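Local coordinates for uncharacterized protein VP1736 (Vibrio parahaemolyticus, PDB 3LXQ) that is of unknown function but belongs to the sulfatase family, within the alkaline phosphatase clan of alpha/beta folds, at residues 88-93 and 240-245; 177-182 and 225-230. One frame throughout, in Å; residues are numbered along the deposited sequence.

Overall arrangement
Both contacts belong to the mixed central sheet of the sulfatase-type fold and lie on the same side of the chain's centre, their own centres about 9 Å apart. Contact 1 joins two neighbouring parallel strands edge to edge, so backbone hydrogen bonds carry it and side chains add to it on both faces. Contact 2 sits further from the centre, where strand 175-180, next to strand 241-246, meets helix 220-234; here side chains do the work. The same helix covers the Val89, Ser243 and Val245 face of contact 1 and leads into strand 241-246. Both are buried; in contact 2 Lys226 alone of the touching residues is partly exposed.

Contact 1: residues 88-93 and 240-245; sequences LVILLQ and PFFSLV
Five backbone hydrogen bonds tie strand 88-93 to strand 241-245, which run parallel with their axes 4.8 Å apart. They alternate as parallel pairing requires: Leu88 and Ile90 each use both N and O, reaching Phe241 O and Ser243 N, then Ser243 O and Val245 N, before Leu92 N closes the series on Val245 O. Four approach almost straight, such as Ile90 N to Ser243 O at 2.8 Å and 170°; the last, Leu92 N to Val245 O, is short at 2.7 Å but bent to 145°.

On the face of Leu88, Ile90, Phe242 and Leu244, the Phe242 ring leans over the neighbouring strand. Its CG is anti to the backbone N (chi1 162°), which, with the turn of the ring, brings CE1 to 3.3 Å from Ile90 CD1, a tight touch at the ring edge. Leu88 runs alongside, CD2 lying 3.6 Å from Phe242 CD1, and Leu244 CD1 crosses obliquely to 3.6 Å from Ile90 CG2. On the other face the contacts are slightly longer. Phe241 CG takes the crowded position between backbone N and carbonyl carbon, with CE1 3.8 Å from Val89 CG2, and Leu91 CD2 lies 3.8 Å from Val245 CB.

Helix 165-171 packs on Phe242, while helix 220-234 covers Val89 and Val245.

With the backbone of 88-93 bonded alternately to strands 241-246 and 298-304, and mostly hydrocarbon on both faces, the Ser243 hydroxyl being held by Gln177, the contact is interior sheet, sandwiched between helices as in the alpha/beta core of this clan.

Contact 2: residues 177-182 and 225-230; sequences QFIYGG and NKADEE
Helix-on-sheet packing of an alpha/beta fold is what this contact represents: helix 220-234 lies against one face of the central sheet, its segment 225-230 running roughly antiparallel to strand 177-180, with an axis angle of 153° and a closest axis approach of 9.4 Å. Ile179 does most of the touching. Its CG1 is anti to the carbonyl carbon and the chain continues extended (chi2 176°), so CD1 reaches out to the helix and lands 3.7 Å from Ala227 CA. The small Ala227 side chain lets the tip come this close to the backbone, and the same CD1 also rests 4.0 Å from Glu230 CB, one turn further along. The other branch, CG2, only grazes the aliphatic part of Lys226, 4.4 Å from its CG.

Two residues earlier on the strand, Gln177 stretches its side chain toward Glu230, which is bent at chi2; the side chains cross obliquely, with the amide and carboxylate planes 26° apart. Arg233 of the same helix forms a salt bridge with Glu230 OE1, and Gln200 gives OE2 a weak hydrogen bond. Leu223 and Phe231 flank Ile179 from the helix. The buried carboxylate is thus next to a positive charge, which would tend to keep it ionised, while the Ile179 CD1 methyl packs between strand and helix.

Contact 1: residues 88-93 and 240-245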
loop_
_atom_site.group_PDB
_atom_site.type_symbol
_atom_site.label_atom_id
_atom_site.label_comp_id
_atom_site.label_asym_id
_atom_site.label_seq_id
_atom_site.Cartn_x
_atom_site.Cartn_y
_atom_site.Cartn_z
ATOM N N LEU A 88 2.087 14.159 5.581
ATOM C CA LEU A 88 1.624 12.804 5.281
ATOM C C LEU A 88 2.507 11.701 5.875
ATOM O O LEU A 88 3.680 11.571 5.532
ATOM C CB LEU A 88 1.474 12.607 3.768
ATOM C CG LEU A 88 1.122 11.206 3.281
ATOM C CD1 LEU A 88 -0.262 10.752 3.752
ATOM C CD2 LEU A 88 1.222 11.162 1.770
ATOM N N VAL A 89 1.911 10.901 6.757
ATOM C CA VAL A 89 2.625 9.830 7.439
ATOM C C VAL A 89 2.000 8.503 7.024
ATOM O O VAL A 89 0.802 8.269 7.248
ATOM C CB VAL A 89 2.610 10.024 8.981
ATOM C CG1 VAL A 89 3.058 8.775 9.704
ATOM C CG2 VAL A 89 3.491 11.212 9.379
ATOM N N ILE A 90 2.812 7.665 6.381
ATOM C CA ILE A 90 2.408 6.315 6.024
ATOM C C ILE A 90 3.053 5.309 6.990
ATOM O O ILE A 90 4.271 5.216 7.075
ATOM C CB ILE A 90 2.802 5.970 4.557
ATOM C CG1 ILE A 90 2.059 6.886 3.570
ATOM C CG2 ILE A 90 2.516 4.483 4.250
ATOM C CD1 ILE A 90 2.552 6.766 2.103
ATOM N N LEU A 91 2.227 4.559 7.714
ATOM C CA LEU A 91 2.719 3.606 8.700
ATOM C C LEU A 91 2.471 2.230 8.116
ATOM O O LEU A 91 1.415 1.635 8.338
ATOM C CB LEU A 91 2.001 3.770 10.045
ATOM C CG LEU A 91 2.023 5.169 10.669
ATOM C CD1 LEU A 91 1.103 5.252 11.904
ATOM C CD2 LEU A 91 3.443 5.587 11.022
ATOM N N LEU A 92 3.449 1.753 7.351
ATOM C CA LEU A 92 3.343 0.493 6.616
ATOM C C LEU A 92 3.573 -0.700 7.544
ATOM O O LEU A 92 4.570 -0.768 8.277
ATOM C CB LEU A 92 4.285 0.485 5.397
ATOM C CG LEU A 92 4.219 -0.693 4.399
ATOM C CD1 LEU A 92 2.875 -0.824 3.741
ATOM C CD2 LEU A 92 5.307 -0.587 3.332
ATOM N N GLN A 93 2.632 -1.627 7.528
ATOM C CA GLN A 93 2.602 -2.698 8.506
ATOM C C GLN A 93 3.050 -3.996 7.867
ATOM O O GLN A 93 2.317 -4.593 7.061
ATOM C CB GLN A 93 1.202 -2.839 9.107
ATOM C CG GLN A 93 0.640 -1.555 9.676
ATOM C CD GLN A 93 1.433 -1.060 10.874
ATOM O OE1 GLN A 93 1.765 -1.838 11.761
ATOM N NE2 GLN A 93 1.755 0.233 10.894
ATOM N N PRO A 240 6.302 21.150 5.084
ATOM C CA PRO A 240 5.465 19.971 5.175
ATOM C C PRO A 240 6.348 18.750 4.897
ATOM O O PRO A 240 7.253 18.817 4.054
ATOM C CB PRO A 240 4.450 20.177 4.046
ATOM C CG PRO A 240 5.130 21.097 3.078
ATOM C CD PRO A 240 5.933 22.013 3.945
ATOM N N PHE A 241 6.116 17.663 5.619
ATOM C CA PHE A 241 6.898 16.449 5.411
ATOM C C PHE A 241 6.052 15.260 4.990
ATOM O O PHE A 241 4.874 15.162 5.355
ATOM C CB PHE A 241 7.704 16.091 6.660
ATOM C CG PHE A 241 6.865 15.859 7.893
ATOM C CD1 PHE A 241 6.446 14.582 8.238
ATOM C CD2 PHE A 241 6.522 16.919 8.727
ATOM C CE1 PHE A 241 5.683 14.366 9.380
ATOM C CE2 PHE A 241 5.762 16.710 9.877
ATOM C CZ PHE A 241 5.342 15.430 10.200
ATOM N N PHE A 242 6.684 14.359 4.231
ATOM C CA PHE A 242 6.106 13.067 3.868
ATOM C C PHE A 242 7.005 11.970 4.422
ATOM O O PHE A 242 8.184 11.884 4.073
ATOM C CB PHE A 242 5.959 12.923 2.341
ATOM C CG PHE A 242 5.793 11.487 1.876
ATOM C CD1 PHE A 242 4.746 10.698 2.353
ATOM C CD2 PHE A 242 6.680 10.935 0.956
ATOM C CE1 PHE A 242 4.589 9.368 1.926
ATOM C CE2 PHE A 242 6.533 9.613 0.519
ATOM C CZ PHE A 242 5.486 8.826 1.012
ATOM N N SER A 243 6.431 11.132 5.283
ATOM C CA SER A 243 7.175 10.080 5.943
ATOM C C SER A 243 6.601 8.686 5.700
ATOM O O SER A 243 5.431 8.422 5.977
ATOM C CB SER A 243 7.244 10.374 7.441
ATOM O OG SER A 243 8.014 9.394 8.122
ATOM N N LEU A 244 7.448 7.794 5.188
ATOM C CA LEU A 244 7.135 6.365 5.111
ATOM C C LEU A 244 7.844 5.640 6.254
ATOM O O LEU A 244 9.058 5.664 6.332
ATOM C CB LEU A 244 7.541 5.777 3.743
ATOM C CG LEU A 244 7.460 4.249 3.597
ATOM C CD1 LEU A 244 6.042 3.735 3.785
ATOM C CD2 LEU A 244 8.025 3.772 2.276
ATOM N N VAL A 245 7.064 4.996 7.120
ATOM C CA VAL A 245 7.550 4.294 8.301
ATOM C C VAL A 245 7.149 2.838 8.149
ATOM O O VAL A 245 5.971 2.543 7.968
ATOM C CB VAL A 245 6.895 4.830 9.588
ATOM C CG1 VAL A 245 7.398 4.067 10.794
ATOM C CG2 VAL A 245 7.115 6.354 9.761
#

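Contact 2: residues 177-182 and 225-230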
loop_
_atom_site.group_PDB
_atom_site.type_symbol
_atom_site.label_atom_id
_atom_site.label_comp_id
_atom_site.label_asym_id
_atom_site.label_seq_id
_atom_site.Cartn_x
_atom_site.Cartn_y
_atom_site.Cartn_z
ATOM N N GLN A 177 11.065 11.459 3.683
ATOM C CA GLN A 177 11.880 10.539 4.467
ATOM C C GLN A 177 11.295 9.145 4.530
ATOM O O GLN A 177 10.114 8.941 4.272
ATOM C CB GLN A 177 12.118 11.069 5.891
ATOM C CG GLN A 177 10.855 11.180 6.733
ATOM C CD GLN A 177 11.129 11.446 8.202
ATOM O OE1 GLN A 177 12.223 11.875 8.584
ATOM N NE2 GLN A 177 10.128 11.192 9.039
ATOM N N PHE A 178 12.157 8.197 4.881
ATOM C CA PHE A 178 11.794 6.817 5.105
ATOM C C PHE A 178 12.331 6.464 6.479
ATOM O O PHE A 178 13.497 6.667 6.745
ATOM C CB PHE A 178 12.455 5.953 4.034
ATOM C CG PHE A 178 12.337 4.465 4.269
ATOM C CD1 PHE A 178 11.094 3.856 4.456
ATOM C CD2 PHE A 178 13.477 3.667 4.250
ATOM C CE1 PHE A 178 10.988 2.467 4.652
ATOM C CE2 PHE A 178 13.385 2.286 4.436
ATOM C CZ PHE A 178 12.134 1.683 4.634
ATOM N N ILE A 179 11.473 5.973 7.363
ATOM C CA ILE A 179 11.933 5.504 8.662
ATOM C C ILE A 179 11.774 3.988 8.738
ATOM O O ILE A 179 10.683 3.466 8.541
ATOM C CB ILE A 179 11.206 6.166 9.860
ATOM C CG1 ILE A 179 11.210 7.701 9.738
ATOM C CG2 ILE A 179 11.883 5.754 11.178
ATOM C CD1 ILE A 179 10.405 8.424 10.849
ATOM N N TYR A 180 12.874 3.318 9.058
ATOM C CA TYR A 180 12.963 1.867 9.135
ATOM C C TYR A 180 13.782 1.479 10.375
ATOM O O TYR A 180 14.657 2.232 10.799
ATOM C CB TYR A 180 13.654 1.374 7.866
ATOM C CG TYR A 180 13.637 -0.114 7.628
ATOM C CD1 TYR A 180 12.459 -0.842 7.722
ATOM C CD2 TYR A 180 14.805 -0.785 7.256
ATOM C CE1 TYR A 180 12.444 -2.197 7.488
ATOM C CE2 TYR A 180 14.806 -2.148 7.016
ATOM C CZ TYR A 180 13.619 -2.850 7.137
ATOM O OH TYR A 180 13.599 -4.199 6.901
ATOM N N GLY A 181 13.502 0.305 10.940
ATOM C CA GLY A 181 14.215 -0.197 12.107
ATOM C C GLY A 181 15.492 -1.000 11.842
ATOM O O GLY A 181 16.381 -1.054 12.699
ATOM N N GLY A 182 15.572 -1.622 10.665
ATOM C CA GLY A 182 16.704 -2.457 10.273
ATOM C C GLY A 182 17.643 -1.777 9.299
ATOM O O GLY A 182 17.829 -0.560 9.352
ATOM N N ASN A 225 8.856 5.321 18.517
ATOM C CA ASN A 225 9.398 6.435 19.325
ATOM C C ASN A 225 10.224 7.349 18.417
ATOM O O ASN A 225 10.164 8.572 18.527
ATOM C CB ASN A 225 10.273 5.949 20.491
ATOM C CG ASN A 225 9.514 5.090 21.512
ATOM O OD1 ASN A 225 10.080 4.148 22.073
ATOM N ND2 ASN A 225 8.254 5.420 21.772
ATOM N N LYS A 226 10.978 6.729 17.507
ATOM C CA LYS A 226 11.834 7.440 16.563
ATOM C C LYS A 226 11.007 8.274 15.609
ATOM O O LYS A 226 11.410 9.373 15.223
ATOM C CB LYS A 226 12.677 6.452 15.747
ATOM C CG LYS A 226 13.781 7.104 14.911
ATOM C CD LYS A 226 14.704 7.917 15.830
ATOM C CE LYS A 226 16.075 8.185 15.229
ATOM N NZ LYS A 226 16.822 9.181 16.079
ATOM N N ALA A 227 9.864 7.723 15.209
ATOM C CA ALA A 227 8.960 8.402 14.304
ATOM C C ALA A 227 8.470 9.668 14.992
ATOM O O ALA A 227 8.756 10.783 14.533
ATOM C CB ALA A 227 7.809 7.489 13.934
ATOM N N ASP A 228 7.781 9.480 16.119
ATOM C CA ASP A 228 7.310 10.569 16.997
ATOM C C ASP A 228 8.367 11.651 17.269
ATOM O O ASP A 228 8.032 12.838 17.382
ATOM C CB ASP A 228 6.781 9.979 18.315
ATOM C CG ASP A 228 6.445 11.049 19.354
ATOM O OD1 ASP A 228 7.284 11.254 20.252
ATOM O OD2 ASP A 228 5.362 11.676 19.272
ATOM N N GLU A 229 9.626 11.226 17.391
ATOM C CA GLU A 229 10.785 12.124 17.556
ATOM C C GLU A 229 11.039 12.950 16.293
ATOM O O GLU A 229 11.279 14.156 16.366
ATOM C CB GLU A 229 12.059 11.315 17.858
ATOM C CG GLU A 229 12.657 11.462 19.246
ATOM C CD GLU A 229 14.121 11.027 19.303
ATOM O OE1 GLU A 229 14.517 10.083 18.575
ATOM O OE2 GLU A 229 14.887 11.643 20.074
ATOM N N GLU A 230 11.001 12.280 15.147
ATOM C CA GLU A 230 11.296 12.885 13.853
ATOM C C GLU A 230 10.194 13.835 13.418
ATOM O O GLU A 230 10.451 14.803 12.708
ATOM C CB GLU A 230 11.447 11.785 12.789
ATOM C CG GLU A 230 12.839 11.177 12.723
ATOM C CD GLU A 230 13.872 12.169 12.200
ATOM O OE1 GLU A 230 14.591 12.773 13.026
ATOM O OE2 GLU A 230 13.949 12.373 10.970
#